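Local coordinates for transcriptional activator ToxR (Vibrio vulnificus, PDB 6UTC), which acts as a membrane-spanning transcriptional activator whose periplasmic domain, the part described here, probably serves as a sensor and interacts with ToxS and bile salts, at residues P34-W39 with G67-Q72; V61-T66 with L75-T80. All coordinates share one frame; numbering follows the deposited sequence.

Along the chain the four segments alternate: 34-39, 61-66, 67-72 and 75-80. Interaction 2 is the pairing of strands 62-67 and 72-78, the third and fourth of a five-stranded mixed sheet, close to the centre of the domain. Interaction 1 lies at the turn end of that same hairpin, where the loop between the two strands meets the segment leading into helix 40-52. Their centres are about 16 Å apart, yet they touch, Leu-36 CD1 lying 3.5 Å from Ala-65 O. The helix that follows interaction 1 then packs on Val-63, Leu-75 and Tyr-77 of interaction 2 and carries Cys-46, disulfide-bonded to Cys-103 near the C-terminus.

Interaction 1: residues P34-W39 with G67-Q72; sequences PPLQAW and GGQGNQ. With SO4 (sulfate ion), chain B.
The indole of Trp-39 meets the loop edge-on at Gly-68 O, Gly-70 O and Asn-71 O, and this ring makes the largest share of the contact. NE1 donates to Gly-68 O at 2.9 Å, reaching a lone pair in the carbonyl plane, with the acceptor 13° out of the ring plane. Further round the same edge CZ2 comes to Gly-70 O and CH2 to Asn-71 O, the latter at 3.6 Å, so three loop carbonyls line the rim. Beyond the loop the ring also touches Leu-73 and Ile-92 of the sheet.

Gly-68 has a positive phi, and a CB there would clash with Leu-36 CD2 and Trp-39 NE1. Its N-H bonds to Gln-72 O, closing the loop between the two strands. CD2 of Leu-36 meets Gly-67 O at 3.4 Å, and the Leu-36 side chain crosses that of Gln-69 at about a right angle.

Gln-69 starts away from the proline segment, but its chain bends at chi2 (-58°) and the amide comes back. NE2 donates to Gly-67 O at 3.0 Å, with the acceptor in the amide plane, and makes a weaker bond of 3.3 Å to Pro-35 O. OE1 lies against CB of Pro-34. A water donates to Pro-35 O and, at a doubtfully short 2.5 Å, to Gln-69 OE1.

A sulfate, probably from the crystallisation liquor, accepts from the backbone N-H groups of Leu-36 and Gln-37 and from Arg-17. Two direct hydrogen bonds cross the contact, each from a side-chain N-H to a backbone carbonyl, the one to Pro-35 O weak. Gln-69 NE2 is thus shared between Gly-67 O of its own loop and Pro-35 O across from it, while the indole N-H of the buried Trp-39 is satisfied by Gly-68 O.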
loop_
_atom_site.group_PDB
_atom_site.type_symbol
_atom_site.label_atom_id
_atom_site.label_comp_id
_atom_site.label_asym_id
_atom_site.label_seq_id
_atom_site.Cartn_x
_atom_site.Cartn_y
_atom_site.Cartn_z
ATOM N N PRO A 34 -8.477 8.630 -9.720
ATOM C CA PRO A 34 -8.091 8.234 -11.081
ATOM C C PRO A 34 -7.438 6.863 -11.109
ATOM O O PRO A 34 -7.031 6.317 -10.063
ATOM C CB PRO A 34 -7.084 9.329 -11.483
ATOM C CG PRO A 34 -7.437 10.514 -10.635
ATOM C CD PRO A 34 -7.888 9.922 -9.329
ATOM N N PRO A 35 -7.274 6.282 -12.298
ATOM C CA PRO A 35 -6.785 4.902 -12.395
ATOM C C PRO A 35 -5.372 4.732 -11.850
ATOM O O PRO A 35 -4.517 5.607 -11.980
ATOM C CB PRO A 35 -6.844 4.611 -13.900
ATOM C CG PRO A 35 -7.822 5.616 -14.451
ATOM C CD PRO A 35 -7.644 6.830 -13.619
ATOM N N LEU A 36 -5.144 3.572 -11.236
ATOM C CA LEU A 36 -3.851 3.223 -10.670
ATOM C C LEU A 36 -3.320 1.885 -11.160
ATOM O O LEU A 36 -2.262 1.456 -10.691
ATOM C CB LEU A 36 -3.925 3.213 -9.138
ATOM C CG LEU A 36 -4.085 4.584 -8.497
ATOM C CD1 LEU A 36 -4.350 4.428 -7.008
ATOM C CD2 LEU A 36 -2.844 5.446 -8.740
ATOM N N GLN A 37 -4.000 1.233 -12.106
ATOM C CA GLN A 37 -3.597 -0.101 -12.555
ATOM C C GLN A 37 -2.110 -0.184 -12.910
ATOM O O GLN A 37 -1.449 -1.191 -12.621
ATOM C CB GLN A 37 -4.477 -0.538 -13.736
ATOM C CG GLN A 37 -4.104 -1.886 -14.341
ATOM C CD GLN A 37 -4.185 -3.024 -13.343
ATOM O OE1 GLN A 37 -5.082 -3.066 -12.500
ATOM N NE2 GLN A 37 -3.237 -3.953 -13.429
ATOM N N ALA A 38 -1.556 0.869 -13.509
ATOM C CA ALA A 38 -0.153 0.846 -13.913
ATOM C C ALA A 38 0.802 0.682 -12.732
ATOM O O ALA A 38 1.943 0.245 -12.920
ATOM C CB ALA A 38 0.204 2.119 -14.678
ATOM N N TRP A 39 0.375 1.039 -11.531
ATOM C CA TRP A 39 1.219 0.911 -10.355
ATOM C C TRP A 39 1.142 -0.461 -9.713
ATOM O O TRP A 39 1.879 -0.716 -8.761
ATOM C CB TRP A 39 0.812 1.954 -9.313
ATOM C CG TRP A 39 1.211 3.350 -9.670
ATOM C CD1 TRP A 39 0.477 4.268 -10.378
ATOM C CD2 TRP A 39 2.433 3.999 -9.319
ATOM N NE1 TRP A 39 1.182 5.444 -10.492
ATOM C CE2 TRP A 39 2.379 5.310 -9.836
ATOM C CE3 TRP A 39 3.569 3.602 -8.607
ATOM C CZ2 TRP A 39 3.417 6.220 -9.675
ATOM C CZ3 TRP A 39 4.608 4.511 -8.444
ATOM C CH2 TRP A 39 4.517 5.808 -8.972
ATOM N N GLY A 67 -2.652 9.248 -5.342
ATOM C CA GLY A 67 -1.640 9.949 -6.128
ATOM C C GLY A 67 -1.348 9.193 -7.396
ATOM O O GLY A 67 -2.268 8.767 -8.097
ATOM N N GLY A 68 -0.068 9.040 -7.724
ATOM C CA GLY A 68 0.302 8.188 -8.837
ATOM C C GLY A 68 0.047 8.748 -10.211
ATOM O O GLY A 68 0.238 8.039 -11.201
ATOM N N GLN A 69 -0.388 9.999 -10.320
ATOM C CA GLN A 69 -0.626 10.548 -11.650
ATOM C C GLN A 69 0.653 11.105 -12.252
ATOM O O GLN A 69 0.789 11.143 -13.484
ATOM C CB GLN A 69 -1.786 11.542 -11.599
ATOM C CG GLN A 69 -3.005 10.931 -10.886
ATOM C CD GLN A 69 -3.496 9.645 -11.544
ATOM O OE1 GLN A 69 -3.967 9.668 -12.672
ATOM N NE2 GLN A 69 -3.384 8.524 -10.843
ATOM N N GLY A 70 1.600 11.495 -11.412
ATOM C CA GLY A 70 2.973 11.725 -11.801
ATOM C C GLY A 70 3.834 10.535 -11.438
ATOM O O GLY A 70 3.416 9.377 -11.564
ATOM N N ASN A 71 5.035 10.806 -10.937
ATOM C CA ASN A 71 5.985 9.739 -10.665
ATOM C C ASN A 71 5.996 9.291 -9.209
ATOM O O ASN A 71 6.877 8.520 -8.826
ATOM C CB ASN A 71 7.396 10.124 -11.121
ATOM C CG ASN A 71 7.956 11.311 -10.366
ATOM O OD1 ASN A 71 7.328 11.847 -9.455
ATOM N ND2 ASN A 71 9.158 11.732 -10.750
ATOM N N GLN A 72 5.034 9.738 -8.401
ATOM C CA GLN A 72 5.004 9.436 -6.975
ATOM C C GLN A 72 3.640 8.885 -6.579
ATOM O O GLN A 72 2.604 9.444 -6.958
ATOM C CB GLN A 72 5.315 10.678 -6.141
ATOM C CG GLN A 72 5.565 10.373 -4.682
ATOM C CD GLN A 72 6.317 11.483 -3.960
ATOM O OE1 GLN A 72 6.397 11.490 -2.731
ATOM N NE2 GLN A 72 6.864 12.430 -4.719
HETATM S S SO4 B . -8.131 1.454 -11.735
HETATM O O1 SO4 B . -9.148 2.134 -12.535
HETATM O O2 SO4 B . -7.755 2.289 -10.599
HETATM O O3 SO4 B . -6.944 1.264 -12.577
HETATM O O4 SO4 B . -8.656 0.170 -11.287
HETATM O O HOH W 1 -4.308 7.573 -14.067
#

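Interaction 2: residues V61-T66 with L75-T80; sequences VKVIAT and LNYIHT
Backbone hydrogen bonds pair Ile-64 with Asn-76 in both directions: Ile-64 N donates to Asn-76 O at 2.8 Å and Asn-76 N to Ile-64 O at 2.9 Å. At the next hydrogen-bonded pair, Ile-78 N donates to Lys-62 O almost straight, 176° at the hydrogen. Val-61 N and, weakly, Lys-62 N both reach Ile-78 O, which makes a classic beta bulge of Val-61 and Lys-62 opposite Ile-78. CA-H...O contacts supplement these bonds, Val-63 CA approaching Asn-76 O to 3.2 Å.

A water donates a hydrogen bond to Ile-64 O and accepts one from Asn-76 ND2, so it spans the strands beside their direct bond; Asn-76 OD1 is hydrogen-bonded to Thr-89 of the next strand.

These are two neighbouring antiparallel strands of a hairpin inside the mixed sheet, the axes of the paired segments 4.4 Å apart at closest approach, with strand 25-30 hydrogen-bonded along the other edge of 62-67 and strand 88-93 beyond 72-78. Helix 40-52 covers the face that carries Val-63, Leu-75 and Tyr-77, its Cys-46 touching both Leu-75 and Tyr-77.

On that face the CH-pi contact stands out. Val-63 CG2, anti to the backbone N, sits 3.7 Å from the Tyr-77 ring centroid and only 2° off the normal, over the middle of the ring; Tyr-50 stacks with the same ring. CG2 also meets Leu-75 CB, while Leu-75 CD2 reaches back to Ala-65 CB at 3.7 Å.

Aliphatic packing on the other face centres on Ile-78, which has two conformers. In the one described here its CD1 lies 3.7 Å from Ile-64 CG1, and the extended Lys-62 chain crosses it obliquely, CG against CB and CE against CD1 and CG2.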
loop_
_atom_site.group_PDB
_atom_site.type_symbol
_atom_site.label_atom_id
_atom_site.label_comp_id
_atom_site.label_asym_id
_atom_site.label_seq_id
_atom_site.Cartn_x
_atom_site.Cartn_y
_atom_site.Cartn_z
ATOM N N VAL A 61 -4.223 -4.574 7.596
ATOM C CA VAL A 61 -5.542 -4.918 7.077
ATOM C C VAL A 61 -5.681 -4.427 5.646
ATOM O O VAL A 61 -6.185 -5.132 4.760
ATOM C CB VAL A 61 -6.633 -4.302 7.980
ATOM C CG1 VAL A 61 -8.023 -4.607 7.429
ATOM C CG2 VAL A 61 -6.494 -4.773 9.429
ATOM N N LYS A 62 -5.227 -3.210 5.395
ATOM C CA LYS A 62 -5.448 -2.582 4.113
ATOM C C LYS A 62 -4.322 -1.614 3.857
ATOM O O LYS A 62 -3.579 -1.224 4.765
ATOM C CB LYS A 62 -6.801 -1.872 4.056
ATOM C CG LYS A 62 -7.030 -0.878 5.144
ATOM C CD LYS A 62 -8.533 -0.659 5.306
ATOM C CE LYS A 62 -8.860 0.172 6.528
ATOM N NZ LYS A 62 -10.338 0.237 6.713
ATOM N N VAL A 63 -4.196 -1.255 2.592
ATOM C CA VAL A 63 -3.287 -0.213 2.151
ATOM C C VAL A 63 -4.068 0.688 1.209
ATOM O O VAL A 63 -4.735 0.204 0.281
ATOM C CB VAL A 63 -1.980 -0.761 1.534
ATOM C CG1 VAL A 63 -2.224 -1.575 0.292
ATOM C CG2 VAL A 63 -0.993 0.372 1.264
ATOM N N ILE A 64 -4.060 1.981 1.497
ATOM C CA ILE A 64 -4.769 2.962 0.689
ATOM C C ILE A 64 -3.761 3.571 -0.266
ATOM O O ILE A 64 -2.764 4.165 0.166
ATOM C CB ILE A 64 -5.403 4.066 1.547
ATOM C CG1 ILE A 64 -6.111 3.479 2.773
ATOM C CG2 ILE A 64 -6.319 4.956 0.679
ATOM C CD1 ILE A 64 -7.206 2.545 2.466
ATOM N N ALA A 65 -4.024 3.442 -1.555
ATOM C CA ALA A 65 -3.154 3.966 -2.597
ATOM C C ALA A 65 -3.776 5.224 -3.191
ATOM O O ALA A 65 -4.933 5.197 -3.621
ATOM C CB ALA A 65 -2.977 2.919 -3.690
ATOM N N THR A 66 -3.010 6.318 -3.218
ATOM C CA THR A 66 -3.462 7.570 -3.811
ATOM C C THR A 66 -2.306 8.255 -4.529
ATOM O O THR A 66 -1.132 7.912 -4.360
ATOM C CB THR A 66 -4.031 8.535 -2.771
ATOM O OG1 THR A 66 -3.023 8.838 -1.809
ATOM C CG2 THR A 66 -5.247 7.954 -2.076
ATOM N N LEU A 75 1.227 5.316 -0.345
ATOM C CA LEU A 75 0.611 4.111 0.204
ATOM C C LEU A 75 0.472 4.276 1.709
ATOM O O LEU A 75 1.464 4.519 2.404
ATOM C CB LEU A 75 1.466 2.880 -0.092
ATOM C CG LEU A 75 1.567 2.498 -1.563
ATOM C CD1 LEU A 75 2.586 1.385 -1.771
ATOM C CD2 LEU A 75 0.214 2.084 -2.108
ATOM N N ASN A 76 -0.745 4.143 2.207
ATOM C CA ASN A 76 -1.020 4.248 3.635
ATOM C C ASN A 76 -1.399 2.863 4.146
ATOM O O ASN A 76 -2.485 2.355 3.832
ATOM C CB ASN A 76 -2.119 5.275 3.890
ATOM C CG ASN A 76 -1.562 6.679 4.066
ATOM O OD1 ASN A 76 -1.001 7.000 5.115
ATOM N ND2 ASN A 76 -1.670 7.496 3.045
ATOM N N TYR A 77 -0.497 2.255 4.908
ATOM C CA TYR A 77 -0.740 0.946 5.502
ATOM C C TYR A 77 -1.497 1.113 6.805
ATOM O O TYR A 77 -1.046 1.840 7.702
ATOM C CB TYR A 77 0.591 0.256 5.767
ATOM C CG TYR A 77 1.210 -0.339 4.529
ATOM C CD1 TYR A 77 0.865 -1.610 4.115
ATOM C CD2 TYR A 77 2.121 0.377 3.770
ATOM C CE1 TYR A 77 1.415 -2.171 2.980
ATOM C CE2 TYR A 77 2.682 -0.177 2.625
ATOM C CZ TYR A 77 2.325 -1.453 2.250
ATOM O OH TYR A 77 2.876 -2.012 1.112
ATOM N N ILE A 78 -2.638 0.448 6.907
ATOM C CA ILE A 78 -3.498 0.529 8.077
ATOM C C ILE A 78 -3.527 -0.836 8.744
ATOM O O ILE A 78 -3.747 -1.861 8.082
ATOM C CB ILE A 78 -4.906 1.015 7.701
ATOM C CG1 ILE A 78 -4.823 2.440 7.139
ATOM C CG2 ILE A 78 -5.829 0.959 8.916
ATOM C CD1 ILE A 78 -6.073 2.915 6.427
ATOM N N HIS A 79 -3.267 -0.843 10.039
ATOM C CA HIS A 79 -3.252 -2.056 10.841
ATOM C C HIS A 79 -4.524 -2.163 11.674
ATOM O O HIS A 79 -5.349 -1.253 11.728
ATOM C CB HIS A 79 -2.003 -2.054 11.725
ATOM C CG HIS A 79 -0.737 -2.170 10.942
ATOM N ND1 HIS A 79 -0.018 -3.343 10.857
ATOM C CD2 HIS A 79 -0.089 -1.273 10.165
ATOM C CE1 HIS A 79 1.026 -3.155 10.066
ATOM N NE2 HIS A 79 1.002 -1.911 9.628
ATOM N N THR A 80 -4.684 -3.311 12.332
ATOM C CA THR A 80 -5.731 -3.401 13.334
ATOM C C THR A 80 -5.466 -2.360 14.421
ATOM O O THR A 80 -4.331 -1.920 14.627
ATOM C CB THR A 80 -5.757 -4.800 13.957
ATOM O OG1 THR A 80 -4.527 -5.033 14.644
ATOM C CG2 THR A 80 -5.971 -5.880 12.893
HETATM O O HOH W 2 -2.910 6.899 0.361
#